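Local coordinates for glycoside hydrolase family 61 protein (PDB 5UFV) that oxidatively cleaves cellulose chains at the C1 position, using an active-site copper ion and O2 or hydrogen peroxide as cosubstrate, at residues Asp26-Asp34 with Cys48-Ala58; Ser140-Pro148 with Pro220-Thr228. All coordinates share one frame; numbering follows the deposited sequence.

Interaction 1. Residues Asp26-Asp34 with Cys48-Ala58; sequences DVIQWQWPD and CNGGTGAALYA
W30 and Q31 meet the G51-G53 backbone in a loop-to-loop contact on the beta-sandwich core of this AA9 monooxygenase, between the loop that leads into the short helix 45-48 and the one that follows it. The two segments run in opposite directions, D26 facing A55 and W32 facing N49. The W30 indole lies with one face against the chain: G53 CA sits 3.4 Å from the centroid of the five-membered ring, almost on its normal, in a CH-pi contact. C48 SG approaches the six-membered ring obliquely, 4.3 Å from its centroid, and this sulfur is itself tied to C172 in a disulfide. The indole NE1 hydrogen-bonds to Q174, so both the sulfur and the ring are pinned to strand 167-177.

The next residue, Q31, bends at chi2 (85°) and brings its amide to the backbone that leaves the type I' turn C48-G51. There OE1 takes T52 N at 2.9 Å in a nearly straight bond (169°) and receives a second, weak bond from G53 N, while NE2 reaches T52 OG1 weakly. Further along, L56 N donates to V27 O at 3.1 Å, and I28 CG2 lies 3.8 Å from L56 CB. A water accepts from both V27 N and A55 N, and another donates to Q29 O and G53 O, adding backbone bridges beside the direct bond. At the opposite end the N49 side chain comes within about 6 Å of that of the copper ligand Y169. N49 ND2 hydrogen-bonds to P170 O, and N49 OD1 lies 3.5 Å from P33 CD.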
ATOM      1  N   ASP A  26     -13.212  10.194  15.547  1.00 37.14           N
ATOM      2  CA  ASP A  26     -13.508   9.885  14.144  1.00 34.31           C
ATOM      3  C   ASP A  26     -12.298  10.108  13.222  1.00 31.11           C
ATOM      4  O   ASP A  26     -11.680  11.168  13.266  1.00 32.12           O
ATOM      5  CB  ASP A  26     -14.676  10.739  13.650  1.00 35.26           C
ATOM      6  CG  ASP A  26     -16.034  10.327  14.257  1.00 36.84           C
ATOM      7  OD1 ASP A  26     -16.163   9.201  14.775  1.00 34.17           O
ATOM      8  OD2 ASP A  26     -16.990  11.157  14.212  1.00 38.75           O
ATOM      9  N   VAL A  27     -11.971   9.115  12.395  1.00 27.28           N
ATOM     10  CA  VAL A  27     -10.893   9.249  11.401  1.00 26.50           C
ATOM     11  C   VAL A  27     -11.261   8.655  10.032  1.00 25.77           C
ATOM     12  O   VAL A  27     -12.324   8.088   9.863  1.00 26.27           O
ATOM     13  CB  VAL A  27      -9.553   8.655  11.925  1.00 26.77           C
ATOM     14  CG1 VAL A  27      -9.010   9.452  13.133  1.00 26.12           C
ATOM     15  CG2 VAL A  27      -9.703   7.176  12.287  1.00 25.85           C
ATOM     16  N   ILE A  28     -10.403   8.829   9.030  1.00 25.91           N
ATOM     17  CA  ILE A  28     -10.651   8.252   7.689  1.00 24.77           C
ATOM     18  C   ILE A  28     -10.050   6.836   7.544  1.00 23.97           C
ATOM     19  O   ILE A  28     -10.417   6.075   6.647  1.00 22.54           O
ATOM     20  CB  ILE A  28     -10.132   9.165   6.562  1.00 25.12           C
ATOM     21  CG1 ILE A  28      -8.605   9.296   6.612  1.00 25.09           C
ATOM     22  CG2 ILE A  28     -10.756  10.558   6.634  1.00 25.48           C
ATOM     23  CD1 ILE A  28      -7.997   9.786   5.309  1.00 25.17           C
ATOM     24  N   GLN A  29      -9.149   6.499   8.467  1.00 24.16           N
ATOM     25  CA  GLN A  29      -8.360   5.274   8.424  1.00 24.94           C
ATOM     26  C   GLN A  29      -9.021   4.106   9.180  1.00 25.35           C
ATOM     27  O   GLN A  29      -9.540   4.283  10.291  1.00 25.72           O
ATOM     28  CB  GLN A  29      -6.969   5.542   9.031  1.00 24.92           C
ATOM     29  CG  GLN A  29      -5.913   4.517   8.654  1.00 24.69           C
ATOM     30  CD  GLN A  29      -4.565   4.775   9.318  1.00 24.45           C
ATOM     31  OE1 GLN A  29      -4.497   5.050  10.519  1.00 28.48           O
ATOM     32  NE2 GLN A  29      -3.495   4.694   8.551  1.00 22.64           N
ATOM     33  N   TRP A  30      -8.963   2.920   8.576  1.00 24.65           N
ATOM     34  CA  TRP A  30      -9.423   1.684   9.194  1.00 24.41           C
ATOM     35  C   TRP A  30      -8.451   1.295  10.290  1.00 24.62           C
ATOM     36  O   TRP A  30      -7.295   1.655  10.247  1.00 24.57           O
ATOM     37  CB  TRP A  30      -9.516   0.576   8.144  1.00 24.07           C
ATOM     38  CG  TRP A  30     -10.697   0.694   7.247  1.00 23.93           C
ATOM     39  CD1 TRP A  30     -11.331   1.838   6.863  1.00 26.16           C
ATOM     40  CD2 TRP A  30     -11.371  -0.366   6.592  1.00 24.78           C
ATOM     41  NE1 TRP A  30     -12.393   1.550   6.017  1.00 26.82           N
ATOM     42  CE2 TRP A  30     -12.426   0.197   5.837  1.00 25.94           C
ATOM     43  CE3 TRP A  30     -11.199  -1.748   6.573  1.00 25.75           C
ATOM     44  CZ2 TRP A  30     -13.287  -0.565   5.099  1.00 26.01           C
ATOM     45  CZ3 TRP A  30     -12.061  -2.501   5.826  1.00 25.70           C
ATOM     46  CH2 TRP A  30     -13.093  -1.914   5.112  1.00 26.33           C
ATOM     47  N   GLN A  31      -8.932   0.566  11.280  1.00 25.71           N
ATOM     48  CA  GLN A  31      -8.158   0.321  12.487  1.00 25.37           C
ATOM     49  C   GLN A  31      -6.977  -0.554  12.138  1.00 25.93           C
ATOM     50  O   GLN A  31      -7.008  -1.321  11.197  1.00 28.79           O
ATOM     51  CB  GLN A  31      -8.991  -0.384  13.572  1.00 25.21           C
ATOM     52  CG  GLN A  31     -10.317   0.270  13.951  1.00 25.20           C
ATOM     53  CD  GLN A  31     -11.470  -0.139  13.035  1.00 26.09           C
ATOM     54  OE1 GLN A  31     -11.257  -0.576  11.889  1.00 27.02           O
ATOM     55  NE2 GLN A  31     -12.693   0.002  13.523  1.00 25.22           N
ATOM     56  N   TRP A  32      -5.926  -0.429  12.914  1.00 25.20           N
ATOM     57  CA  TRP A  32      -4.777  -1.307  12.815  1.00 23.88           C
ATOM     58  C   TRP A  32      -4.303  -1.484  14.254  1.00 23.84           C
ATOM     59  O   TRP A  32      -4.555  -0.596  15.078  1.00 23.40           O
ATOM     60  CB  TRP A  32      -3.707  -0.733  11.895  1.00 22.84           C
ATOM     61  CG  TRP A  32      -3.342   0.693  12.148  1.00 22.27           C
ATOM     62  CD1 TRP A  32      -3.953   1.779  11.634  1.00 21.77           C
ATOM     63  CD2 TRP A  32      -2.264   1.178  12.964  1.00 21.28           C
ATOM     64  NE1 TRP A  32      -3.331   2.920  12.075  1.00 22.54           N
ATOM     65  CE2 TRP A  32      -2.291   2.583  12.892  1.00 20.75           C
ATOM     66  CE3 TRP A  32      -1.287   0.559  13.751  1.00 21.51           C
ATOM     67  CZ2 TRP A  32      -1.378   3.398  13.557  1.00 20.52           C
ATOM     68  CZ3 TRP A  32      -0.359   1.383  14.444  1.00 22.24           C
ATOM     69  CH2 TRP A  32      -0.423   2.793  14.329  1.00 21.35           C
ATOM     70  N   PRO A  33      -3.713  -2.648  14.577  1.00 24.31           N
ATOM     71  CA  PRO A  33      -3.493  -3.002  15.986  1.00 25.73           C
ATOM     72  C   PRO A  33      -2.164  -2.493  16.565  1.00 26.09           C
ATOM     73  O   PRO A  33      -2.077  -2.197  17.759  1.00 27.61           O
ATOM     74  CB  PRO A  33      -3.503  -4.544  15.959  1.00 25.73           C
ATOM     75  CG  PRO A  33      -2.941  -4.902  14.620  1.00 25.88           C
ATOM     76  CD  PRO A  33      -3.310  -3.752  13.674  1.00 25.65           C
ATOM     77  N   ASP A  34      -1.140  -2.409  15.725  1.00 25.54           N
ATOM     78  CA  ASP A  34       0.214  -2.109  16.185  1.00 25.57           C
ATOM     79  C   ASP A  34       1.114  -2.184  14.961  1.00 24.38           C
ATOM     80  O   ASP A  34       0.625  -2.201  13.834  1.00 23.49           O
ATOM     81  CB  ASP A  34       0.646  -3.076  17.303  1.00 27.52           C
ATOM     82  CG  ASP A  34       0.511  -4.561  16.893  1.00 31.90           C
ATOM     83  OD1 ASP A  34       0.841  -4.906  15.697  1.00 32.30           O
ATOM     84  OD2 ASP A  34       0.052  -5.373  17.756  1.00 33.04           O
ATOM     85  N   CYS A  48      -6.443  -5.065   5.320  1.00 29.26           N
ATOM     86  CA  CYS A  48      -6.434  -3.777   5.997  1.00 30.14           C
ATOM     87  C   CYS A  48      -5.971  -3.951   7.429  1.00 29.35           C
ATOM     88  O   CYS A  48      -6.403  -3.221   8.324  1.00 29.91           O
ATOM     89  CB  CYS A  48      -7.843  -3.176   5.975  1.00 35.09           C
ATOM     90  SG  CYS A  48      -8.461  -2.679   4.334  1.00 38.31           S
ATOM     91  N   ASN A  49      -5.072  -4.913   7.643  1.00 27.63           N
ATOM     92  CA  ASN A  49      -4.501  -5.168   8.959  1.00 26.27           C
ATOM     93  C   ASN A  49      -5.602  -5.386   9.981  1.00 26.30           C
ATOM     94  O   ASN A  49      -5.481  -4.947  11.123  1.00 26.88           O
ATOM     95  CB  ASN A  49      -3.594  -4.003   9.380  1.00 24.94           C
ATOM     96  CG  ASN A  49      -2.363  -4.433  10.152  1.00 23.27           C
ATOM     97  OD1 ASN A  49      -2.308  -5.482  10.758  1.00 24.73           O
ATOM     98  ND2 ASN A  49      -1.380  -3.587  10.151  1.00 22.81           N
ATOM     99  N   GLY A  50      -6.680  -6.051   9.559  1.00 25.96           N
ATOM    100  CA  GLY A  50      -7.778  -6.430  10.461  1.00 25.45           C
ATOM    101  C   GLY A  50      -8.788  -5.337  10.784  1.00 24.95           C
ATOM    102  O   GLY A  50      -9.742  -5.593  11.485  1.00 25.86           O
ATOM    103  N   GLY A  51      -8.598  -4.119  10.288  1.00 24.68           N
ATOM    104  CA  GLY A  51      -9.608  -3.052  10.440  1.00 25.33           C
ATOM    105  C   GLY A  51     -10.938  -3.449   9.804  1.00 26.69           C
ATOM    106  O   GLY A  51     -11.021  -4.388   8.998  1.00 27.74           O
ATOM    107  N   THR A  52     -11.985  -2.747  10.191  1.00 27.10           N
ATOM    108  CA  THR A  52     -13.335  -3.042   9.714  1.00 27.94           C
ATOM    109  C   THR A  52     -14.001  -1.855   9.099  1.00 28.00           C
ATOM    110  O   THR A  52     -14.983  -2.025   8.383  1.00 30.04           O
ATOM    111  CB  THR A  52     -14.251  -3.468  10.862  1.00 28.70           C
ATOM    112  OG1 THR A  52     -14.100  -2.548  11.949  1.00 28.11           O
ATOM    113  CG2 THR A  52     -13.915  -4.896  11.329  1.00 28.90           C
ATOM    114  N   GLY A  53     -13.495  -0.651   9.382  1.00 27.11           N
ATOM    115  CA  GLY A  53     -14.101   0.550   8.855  1.00 26.42           C
ATOM    116  C   GLY A  53     -13.679   1.807   9.549  1.00 25.42           C
ATOM    117  O   GLY A  53     -12.800   1.804  10.394  1.00 24.41           O
ATOM    118  N   ALA A  54     -14.345   2.886   9.177  1.00 25.96           N
ATOM    119  CA  ALA A  54     -14.034   4.206   9.675  1.00 27.05           C
ATOM    120  C   ALA A  54     -15.207   5.161   9.452  1.00 27.79           C
ATOM    121  O   ALA A  54     -15.993   4.954   8.544  1.00 30.29           O
ATOM    122  CB  ALA A  54     -12.791   4.728   8.986  1.00 26.86           C
ATOM    123  N   ALA A  55     -15.283   6.228  10.249  1.00 28.41           N
ATOM    124  CA  ALA A  55     -16.451   7.125  10.269  1.00 28.61           C
ATOM    125  C   ALA A  55     -16.392   8.211   9.199  1.00 28.65           C
ATOM    126  O   ALA A  55     -17.443   8.673   8.702  1.00 29.83           O
ATOM    127  CB  ALA A  55     -16.590   7.765  11.645  1.00 28.28           C
ATOM    128  N   LEU A  56     -15.177   8.630   8.868  1.00 27.18           N
ATOM    129  CA  LEU A  56     -14.975   9.737   7.946  1.00 28.19           C
ATOM    130  C   LEU A  56     -14.347   9.317   6.621  1.00 27.67           C
ATOM    131  O   LEU A  56     -13.833   8.220   6.496  1.00 26.98           O
ATOM    132  CB  LEU A  56     -14.062  10.778   8.592  1.00 28.27           C
ATOM    133  CG  LEU A  56     -14.511  11.284   9.952  1.00 29.04           C
ATOM    134  CD1 LEU A  56     -13.542  12.351  10.466  1.00 28.70           C
ATOM    135  CD2 LEU A  56     -15.952  11.801   9.915  1.00 29.13           C
ATOM    136  N   TYR A  57     -14.369  10.248   5.673  1.00 28.92           N
ATOM    137  CA  TYR A  57     -13.742  10.119   4.358  1.00 29.74           C
ATOM    138  C   TYR A  57     -13.038  11.441   4.011  1.00 30.68           C
ATOM    139  O   TYR A  57     -13.403  12.496   4.518  1.00 29.84           O
ATOM    140  CB  TYR A  57     -14.784   9.830   3.282  1.00 30.44           C
ATOM    141  CG  TYR A  57     -15.912  10.830   3.298  1.00 32.10           C
ATOM    142  CD1 TYR A  57     -15.783  12.050   2.655  1.00 33.40           C
ATOM    143  CD2 TYR A  57     -17.101  10.574   4.014  1.00 32.23           C
ATOM    144  CE1 TYR A  57     -16.807  12.989   2.688  1.00 34.92           C
ATOM    145  CE2 TYR A  57     -18.121  11.498   4.055  1.00 33.04           C
ATOM    146  CZ  TYR A  57     -17.966  12.704   3.388  1.00 35.66           C
ATOM    147  OH  TYR A  57     -18.960  13.652   3.417  1.00 38.51           O
ATOM    148  N   ALA A  58     -12.013  11.370   3.171  1.00 30.71           N
ATOM    149  CA  ALA A  58     -11.419  12.562   2.596  1.00 32.09           C
ATOM    150  C   ALA A  58     -12.014  12.781   1.195  1.00 33.83           C
ATOM    151  O   ALA A  58     -12.231  11.822   0.460  1.00 35.11           O
ATOM    152  CB  ALA A  58      -9.915  12.389   2.515  1.00 31.79           C
TER
HETATM  153  O   HOH W   1     -13.648   6.572  12.718  1.00 27.81           O
HETATM  154  O   HOH W   2     -11.219   3.506  12.054  1.00 24.33           O
HETATM  155  O   HOH W   3       1.219  -3.462  11.647  1.00 19.19           O

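Interaction 2. Residues Ser140-Pro148 with Pro220-Thr228; sequences SKIPDGLAP and PGPPVFKGT
The D144 carbonyl is the polar centre of this contact between the turn P143-L146 and the tail F225-T228, the last part of the chain to be modelled. Its oxygen accepts two bonds from T228, both weak: the backbone N at 3.2 Å, bent to 130° at the hydrogen, and the hydroxyl OG1, also 3.2 Å away. With chi1 of T228 at 54°, OG1 lies between the backbone N and the carbonyl carbon, which lets the hydroxyl and the amide turn to the same acceptor. G227 CA adds a CA-H...O contact to D144 O at 3.3 Å. T228 is poorly ordered, in keeping with such a light grip.

The rest of the contact is mostly apolar. A chi1 of -176° carries the F225 ring to P143 and L146, where F225 CD2 lies 4.3 Å from P143 CG and F225 CE2 lies 4.3 Å from L146 CD1, both partners approaching obliquely. G227 N sits over the centre of one face of this ring, 3.7 Å above the F225 plane, and Y189 meets the ring edge-to-face. P143 CB makes a van der Waals approach to the carbonyl K226 O at 3.9 Å. The turn itself is type II, with G145 at its third position in the positive-phi conformation this turn uses.

Other polar groups are met from beyond the two segments. G145 and A147 form backbone bonds with A183, and the carbonyls of P220 and P222 both accept from K103 NZ. The turn follows edge strand 136-141; its P143 and L146 pack on I104 and F102 of strand 101-107, and L146 also on M84 of strand 80-86.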
ATOM      1  N   SER A 140       1.147   9.817  -4.093  1.00 33.16           N
ATOM      2  CA  SER A 140       0.611   9.166  -5.274  1.00 34.07           C
ATOM      3  C   SER A 140      -0.521  10.031  -5.847  1.00 37.69           C
ATOM      4  O   SER A 140      -1.324  10.572  -5.098  1.00 38.38           O
ATOM      5  CB  SER A 140       0.044   7.801  -4.906  1.00 33.01           C
ATOM      6  OG  SER A 140       1.031   6.923  -4.400  1.00 31.55           O
ATOM      7  N   LYS A 141      -0.582  10.161  -7.169  1.00 42.24           N
ATOM      8  CA  LYS A 141      -1.710  10.802  -7.827  1.00 43.97           C
ATOM      9  C   LYS A 141      -2.849   9.825  -7.974  1.00 40.19           C
ATOM     10  O   LYS A 141      -2.635   8.718  -8.401  1.00 39.52           O
ATOM     11  CB  LYS A 141      -1.325  11.304  -9.209  1.00 49.30           C
ATOM     12  CG  LYS A 141      -0.591  12.613  -9.140  1.00 57.89           C
ATOM     13  CD  LYS A 141      -0.163  13.117 -10.509  1.00 65.36           C
ATOM     14  CE  LYS A 141       0.674  14.377 -10.309  1.00 68.62           C
ATOM     15  NZ  LYS A 141       1.266  14.880 -11.571  1.00 71.78           N
ATOM     16  N   ILE A 142      -4.057  10.251  -7.623  1.00 38.29           N
ATOM     17  CA  ILE A 142      -5.271   9.534  -7.994  1.00 37.51           C
ATOM     18  C   ILE A 142      -5.416   9.553  -9.513  1.00 38.23           C
ATOM     19  O   ILE A 142      -5.519  10.614 -10.099  1.00 37.11           O
ATOM     20  CB  ILE A 142      -6.517  10.193  -7.382  1.00 38.34           C
ATOM     21  CG1 ILE A 142      -6.485  10.039  -5.858  1.00 38.62           C
ATOM     22  CG2 ILE A 142      -7.786   9.571  -7.951  1.00 39.82           C
ATOM     23  CD1 ILE A 142      -7.596  10.773  -5.123  1.00 39.96           C
ATOM     24  N   PRO A 143      -5.441   8.378 -10.150  1.00 39.76           N
ATOM     25  CA  PRO A 143      -5.409   8.294 -11.616  1.00 41.95           C
ATOM     26  C   PRO A 143      -6.434   9.184 -12.295  1.00 45.34           C
ATOM     27  O   PRO A 143      -7.564   9.278 -11.807  1.00 43.26           O
ATOM     28  CB  PRO A 143      -5.747   6.832 -11.912  1.00 41.63           C
ATOM     29  CG  PRO A 143      -5.532   6.094 -10.640  1.00 40.66           C
ATOM     30  CD  PRO A 143      -5.589   7.063  -9.507  1.00 39.01           C
ATOM     31  N   ASP A 144      -6.040   9.802 -13.416  1.00 49.18           N
ATOM     32  CA  ASP A 144      -6.939  10.659 -14.210  1.00 54.06           C
ATOM     33  C   ASP A 144      -8.149   9.911 -14.789  1.00 51.59           C
ATOM     34  O   ASP A 144      -8.024   8.789 -15.303  1.00 51.10           O
ATOM     35  CB  ASP A 144      -6.188  11.321 -15.380  1.00 59.43           C
ATOM     36  CG  ASP A 144      -5.085  12.263 -14.917  1.00 64.27           C
ATOM     37  OD1 ASP A 144      -5.277  13.015 -13.923  1.00 66.83           O
ATOM     38  OD2 ASP A 144      -4.018  12.245 -15.564  1.00 65.89           O
ATOM     39  N   GLY A 145      -9.305  10.566 -14.718  1.00 50.38           N
ATOM     40  CA  GLY A 145     -10.547  10.037 -15.243  1.00 50.60           C
ATOM     41  C   GLY A 145     -11.292   9.061 -14.347  1.00 49.95           C
ATOM     42  O   GLY A 145     -12.379   8.613 -14.710  1.00 51.05           O
ATOM     43  N   LEU A 146     -10.742   8.726 -13.180  1.00 46.74           N
ATOM     44  CA  LEU A 146     -11.340   7.693 -12.326  1.00 45.10           C
ATOM     45  C   LEU A 146     -12.800   7.988 -12.024  1.00 45.20           C
ATOM     46  O   LEU A 146     -13.131   9.081 -11.598  1.00 46.63           O
ATOM     47  CB  LEU A 146     -10.584   7.609 -11.010  1.00 44.51           C
ATOM     48  CG  LEU A 146     -10.844   6.456 -10.048  1.00 43.38           C
ATOM     49  CD1 LEU A 146     -10.582   5.110 -10.711  1.00 44.37           C
ATOM     50  CD2 LEU A 146      -9.969   6.614  -8.824  1.00 41.53           C
ATOM     51  N   ALA A 147     -13.681   7.022 -12.246  1.00 45.23           N
ATOM     52  CA  ALA A 147     -15.105   7.255 -11.985  1.00 45.50           C
ATOM     53  C   ALA A 147     -15.288   7.651 -10.539  1.00 43.64           C
ATOM     54  O   ALA A 147     -14.587   7.125  -9.671  1.00 42.00           O
ATOM     55  CB  ALA A 147     -15.932   6.014 -12.291  1.00 45.97           C
ATOM     56  N   PRO A 148     -16.234   8.561 -10.273  1.00 43.50           N
ATOM     57  CA  PRO A 148     -16.489   9.026  -8.922  1.00 42.97           C
ATOM     58  C   PRO A 148     -17.048   7.938  -8.033  1.00 42.63           C
ATOM     59  O   PRO A 148     -17.691   7.027  -8.531  1.00 43.64           O
ATOM     60  CB  PRO A 148     -17.574  10.096  -9.115  1.00 44.29           C
ATOM     61  CG  PRO A 148     -18.268   9.709 -10.371  1.00 45.65           C
ATOM     62  CD  PRO A 148     -17.197   9.119 -11.237  1.00 45.77           C
ATOM     63  N   PRO A 220       5.103  -7.437  -7.169  1.00 34.25           N
ATOM     64  CA  PRO A 220       3.911  -8.292  -7.222  1.00 33.73           C
ATOM     65  C   PRO A 220       2.628  -7.540  -7.509  1.00 33.00           C
ATOM     66  O   PRO A 220       2.587  -6.317  -7.415  1.00 31.40           O
ATOM     67  CB  PRO A 220       3.843  -8.917  -5.836  1.00 33.49           C
ATOM     68  CG  PRO A 220       4.705  -8.084  -4.968  1.00 33.33           C
ATOM     69  CD  PRO A 220       5.735  -7.428  -5.839  1.00 33.72           C
ATOM     70  N   GLY A 221       1.597  -8.292  -7.868  1.00 32.93           N
ATOM     71  CA  GLY A 221       0.310  -7.736  -8.246  1.00 33.93           C
ATOM     72  C   GLY A 221       0.270  -7.374  -9.729  1.00 36.03           C
ATOM     73  O   GLY A 221       1.281  -7.490 -10.419  1.00 34.95           O
ATOM     74  N   PRO A 222      -0.896  -6.905 -10.215  1.00 36.75           N
ATOM     75  CA  PRO A 222      -1.109  -6.544 -11.605  1.00 38.07           C
ATOM     76  C   PRO A 222      -0.399  -5.255 -11.975  1.00 39.38           C
ATOM     77  O   PRO A 222       0.001  -4.523 -11.083  1.00 38.62           O
ATOM     78  CB  PRO A 222      -2.639  -6.344 -11.702  1.00 38.47           C
ATOM     79  CG  PRO A 222      -3.204  -6.813 -10.403  1.00 38.65           C
ATOM     80  CD  PRO A 222      -2.100  -6.666  -9.404  1.00 36.83           C
ATOM     81  N   PRO A 223      -0.264  -4.967 -13.290  1.00 41.49           N
ATOM     82  CA  PRO A 223       0.289  -3.686 -13.731  1.00 41.00           C
ATOM     83  C   PRO A 223      -0.469  -2.540 -13.116  1.00 39.86           C
ATOM     84  O   PRO A 223      -1.631  -2.688 -12.791  1.00 39.95           O
ATOM     85  CB  PRO A 223       0.041  -3.682 -15.250  1.00 43.61           C
ATOM     86  CG  PRO A 223      -0.945  -4.776 -15.511  1.00 44.92           C
ATOM     87  CD  PRO A 223      -0.743  -5.784 -14.421  1.00 43.13           C
ATOM     88  N   VAL A 224       0.180  -1.394 -12.986  1.00 39.75           N
ATOM     89  CA  VAL A 224      -0.458  -0.211 -12.424  1.00 38.72           C
ATOM     90  C   VAL A 224      -1.527   0.353 -13.351  1.00 39.25           C
ATOM     91  O   VAL A 224      -1.294   0.482 -14.546  1.00 39.84           O
ATOM     92  CB  VAL A 224       0.584   0.903 -12.183  1.00 39.79           C
ATOM     93  CG1 VAL A 224      -0.080   2.203 -11.712  1.00 39.77           C
ATOM     94  CG2 VAL A 224       1.646   0.431 -11.193  1.00 38.64           C
ATOM     95  N   PHE A 225      -2.662   0.752 -12.781  1.00 39.06           N
ATOM     96  CA  PHE A 225      -3.683   1.477 -13.528  1.00 40.96           C
ATOM     97  C   PHE A 225      -3.400   2.972 -13.631  1.00 44.65           C
ATOM     98  O   PHE A 225      -3.294   3.654 -12.616  1.00 46.33           O
ATOM     99  CB  PHE A 225      -5.039   1.274 -12.877  1.00 40.17           C
ATOM    100  CG  PHE A 225      -6.154   1.909 -13.623  1.00 39.76           C
ATOM    101  CD1 PHE A 225      -6.401   1.564 -14.935  1.00 42.55           C
ATOM    102  CD2 PHE A 225      -6.937   2.866 -13.031  1.00 39.38           C
ATOM    103  CE1 PHE A 225      -7.427   2.162 -15.650  1.00 44.31           C
ATOM    104  CE2 PHE A 225      -7.962   3.474 -13.726  1.00 41.30           C
ATOM    105  CZ  PHE A 225      -8.217   3.116 -15.037  1.00 43.75           C
ATOM    106  N   LYS A 226      -3.324   3.480 -14.861  1.00 51.28           N
ATOM    107  CA  LYS A 226      -2.920   4.872 -15.152  1.00 56.73           C
ATOM    108  C   LYS A 226      -4.079   5.827 -15.453  1.00 57.38           C
ATOM    109  O   LYS A 226      -3.922   7.041 -15.342  1.00 55.02           O
ATOM    110  CB  LYS A 226      -2.001   4.911 -16.378  1.00 60.44           C
ATOM    111  CG  LYS A 226      -0.759   4.050 -16.288  1.00 62.85           C
ATOM    112  CD  LYS A 226       0.348   4.700 -15.462  1.00 63.88           C
ATOM    113  CE  LYS A 226       1.607   3.831 -15.520  1.00 64.84           C
ATOM    114  NZ  LYS A 226       2.840   4.487 -15.008  1.00 64.16           N
ATOM    115  N   GLY A 227      -5.212   5.283 -15.885  1.00 61.52           N
ATOM    116  CA  GLY A 227      -6.369   6.090 -16.252  1.00 63.79           C
ATOM    117  C   GLY A 227      -6.242   6.576 -17.673  1.00 68.92           C
ATOM    118  O   GLY A 227      -6.025   5.781 -18.597  1.00 69.08           O
ATOM    119  N   THR A 228      -6.339   7.893 -17.837  1.00 75.02           N
ATOM    120  CA  THR A 228      -6.442   8.518 -19.159  1.00 78.26           C
ATOM    121  C   THR A 228      -5.461   9.694 -19.326  1.00 78.95           C
ATOM    122  O   THR A 228      -4.236   9.522 -19.285  1.00 73.94           O
ATOM    123  CB  THR A 228      -7.894   9.003 -19.399  1.00 77.91           C
ATOM    124  OG1 THR A 228      -8.317   9.845 -18.320  1.00 73.14           O
ATOM    125  CG2 THR A 228      -8.847   7.827 -19.470  1.00 77.43           C
TER

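How the interactions relate
Followed from the N terminus, the two contacts come in series, neither nested nor crossed. Interaction 1 follows strand 12-15 and closes a 13-residue loop holding most of helix 45-48; the contact ends at the start of strand 58-60, at the edge of the mixed sheet. Interaction 2 opens as the chain leaves strand 136-141, the edge of the four-stranded sheet, and closes a much longer span of 71 residues, including strands 149-159, 167-177 and 190-191, when the C-terminal tail returns. Strand 167-177, inside the span closed by interaction 2, also backs interaction 1. The centres of interactions 1 and 2 lie about 22 Å apart, and the two do not touch.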